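GTPase activator-like protein (Chaetomium thermophilum, PDB 6SSH) probably acts, through the Rap/Ran-GAP (TSC2 GAP) domain described here, as an activator of GTP hydrolysis by a small GTPase. Local coordinates at residues N105-D110 with Y126-I131. Sequence-based numbering, arbitrary orientation.
Sequences NIVWND and YVYIVI
Asn105, Val107 and Asn109 join Val127, Ile129 and Ile131 in a parallel beta pairing at the buried centre of the mixed sheet of the GAP domain, where strand 104-109 lies between strands 2-10 and 127-134. Five backbone hydrogen bonds run in the zigzag of parallel strands, Asn105 and Val107 each bridging two residues of the neighbour and Asn109 N closing the run on Ile131 O: Val107 N donates to Ile129 O (2.8 Å) and Val107 O accepts from Ile131 N (2.8 Å, 175° at the hydrogen). On one face, beneath helix 183-201, Ile131 packs against both Trp108 and Ile106. Its CG2, anti to the backbone N, lies over one face of the six-membered ring of Trp108, displaced toward the rim with CE3 nearest and 3.9 Å from the centroid, in a CH-pi contact, while its CD1 meets Ile106 CG2 at 3.8 Å. The other face carries Asn105, Val107, Tyr128 and Val130. Here Asn105 and Tyr128 point the same way side by side, with amide and ring planes 27° apart and Asn105 CB 3.8 Å from Tyr128 CD2. Asn105 ND2 donates to a water oxygen at 2.9 Å, and that water donates to Val127 O, the carbonyl already bound by Asn105 N. Tyr128 OH is hydrogen-bonded to Asn125 OD1. Backbone bonds thus set the parallel register; one face is apolar, the other mixes apolar contacts with polar groups, Asn105 ND2 being satisfied by Ile99 O and the bridging water.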
# COMPACT_ATOMS: atom_id res chain seq x y z
N ASN A 105 -2.40 -4.07 -3.55
CA ASN A 105 -2.35 -3.21 -2.38
C ASN A 105 -1.33 -3.71 -1.39
O ASN A 105 -1.29 -4.92 -1.13
CB ASN A 105 -3.75 -3.11 -1.69
CG ASN A 105 -4.72 -2.28 -2.47
OD1 ASN A 105 -4.62 -1.07 -2.48
ND2 ASN A 105 -5.61 -2.90 -3.14
N ILE A 106 -0.55 -2.82 -0.88
CA ILE A 106 0.40 -3.04 0.21
C ILE A 106 -0.30 -2.76 1.50
O ILE A 106 -0.96 -1.67 1.63
CB ILE A 106 1.63 -2.15 0.04
CG1 ILE A 106 2.33 -2.49 -1.27
CG2 ILE A 106 2.56 -2.25 1.25
CD1 ILE A 106 3.29 -1.41 -1.73
N VAL A 107 -0.24 -3.64 2.49
CA VAL A 107 -0.89 -3.48 3.77
C VAL A 107 0.14 -3.47 4.88
O VAL A 107 0.93 -4.45 4.98
CB VAL A 107 -1.87 -4.64 4.01
CG1 VAL A 107 -2.55 -4.55 5.38
CG2 VAL A 107 -2.95 -4.66 2.94
N TRP A 108 0.25 -2.43 5.65
CA TRP A 108 1.12 -2.38 6.82
C TRP A 108 0.25 -2.78 8.00
O TRP A 108 -0.57 -2.00 8.49
CB TRP A 108 1.75 -1.01 6.98
CG TRP A 108 2.77 -1.02 8.10
CD1 TRP A 108 2.56 -1.15 9.43
CD2 TRP A 108 4.22 -0.97 7.93
NE1 TRP A 108 3.77 -1.16 10.12
CE2 TRP A 108 4.79 -1.02 9.20
CE3 TRP A 108 5.04 -0.82 6.83
CZ2 TRP A 108 6.18 -0.97 9.41
CZ3 TRP A 108 6.42 -0.77 7.02
CH2 TRP A 108 6.97 -0.85 8.30
N ASN A 109 0.36 -4.04 8.41
CA ASN A 109 -0.52 -4.61 9.41
C ASN A 109 0.03 -4.43 10.82
O ASN A 109 0.75 -5.29 11.34
CB ASN A 109 -0.79 -6.06 9.11
CG ASN A 109 -1.73 -6.67 10.14
OD1 ASN A 109 -2.49 -5.98 10.79
ND2 ASN A 109 -1.64 -8.01 10.30
N ASP A 110 -0.30 -3.33 11.47
CA ASP A 110 -0.02 -3.11 12.87
C ASP A 110 -1.19 -3.50 13.75
O ASP A 110 -1.21 -3.15 14.93
CB ASP A 110 0.37 -1.68 13.15
CG ASP A 110 1.86 -1.45 13.21
OD1 ASP A 110 2.63 -2.43 13.07
OD2 ASP A 110 2.28 -0.29 13.32
N TYR A 126 -6.71 -8.21 -6.34
CA TYR A 126 -6.19 -9.52 -6.63
C TYR A 126 -5.09 -9.92 -5.67
O TYR A 126 -5.00 -11.12 -5.40
CB TYR A 126 -5.57 -9.55 -8.03
CG TYR A 126 -6.53 -9.24 -9.15
CD1 TYR A 126 -7.89 -9.39 -9.02
CD2 TYR A 126 -6.03 -8.85 -10.39
CE1 TYR A 126 -8.74 -9.10 -10.10
CE2 TYR A 126 -6.87 -8.53 -11.45
CZ TYR A 126 -8.21 -8.66 -11.30
OH TYR A 126 -9.03 -8.38 -12.39
N VAL A 127 -4.27 -9.01 -5.19
CA VAL A 127 -3.07 -9.29 -4.40
C VAL A 127 -2.94 -8.30 -3.28
O VAL A 127 -3.07 -7.07 -3.53
CB VAL A 127 -1.78 -9.14 -5.29
CG1 VAL A 127 -0.51 -9.43 -4.46
CG2 VAL A 127 -1.84 -10.08 -6.51
N TYR A 128 -2.63 -8.79 -2.08
CA TYR A 128 -2.21 -7.97 -0.95
C TYR A 128 -0.78 -8.38 -0.58
O TYR A 128 -0.46 -9.58 -0.44
CB TYR A 128 -3.11 -8.16 0.28
CG TYR A 128 -4.54 -7.72 0.02
CD1 TYR A 128 -5.54 -8.67 -0.15
CD2 TYR A 128 -4.84 -6.36 -0.13
CE1 TYR A 128 -6.82 -8.32 -0.38
CE2 TYR A 128 -6.15 -6.00 -0.39
CZ TYR A 128 -7.10 -6.97 -0.54
OH TYR A 128 -8.45 -6.65 -0.81
N ILE A 129 0.10 -7.41 -0.45
CA ILE A 129 1.47 -7.57 0.04
C ILE A 129 1.45 -7.14 1.47
O ILE A 129 1.28 -5.93 1.75
CB ILE A 129 2.47 -6.78 -0.76
CG1 ILE A 129 2.49 -7.26 -2.20
CG2 ILE A 129 3.87 -6.87 -0.14
CD1 ILE A 129 3.07 -6.31 -3.16
N VAL A 130 1.45 -8.07 2.42
CA VAL A 130 1.18 -7.79 3.83
C VAL A 130 2.48 -7.70 4.62
O VAL A 130 3.27 -8.67 4.62
CB VAL A 130 0.26 -8.81 4.44
CG1 VAL A 130 -0.06 -8.41 5.82
CG2 VAL A 130 -1.00 -9.01 3.60
N ILE A 131 2.75 -6.59 5.26
CA ILE A 131 3.94 -6.30 6.06
C ILE A 131 3.51 -6.37 7.51
O ILE A 131 2.63 -5.62 7.91
CB ILE A 131 4.51 -4.90 5.78
CG1 ILE A 131 4.93 -4.78 4.32
CG2 ILE A 131 5.64 -4.56 6.74
CD1 ILE A 131 5.13 -3.35 3.81
O HOH W 1 -5.50 -5.71 -3.87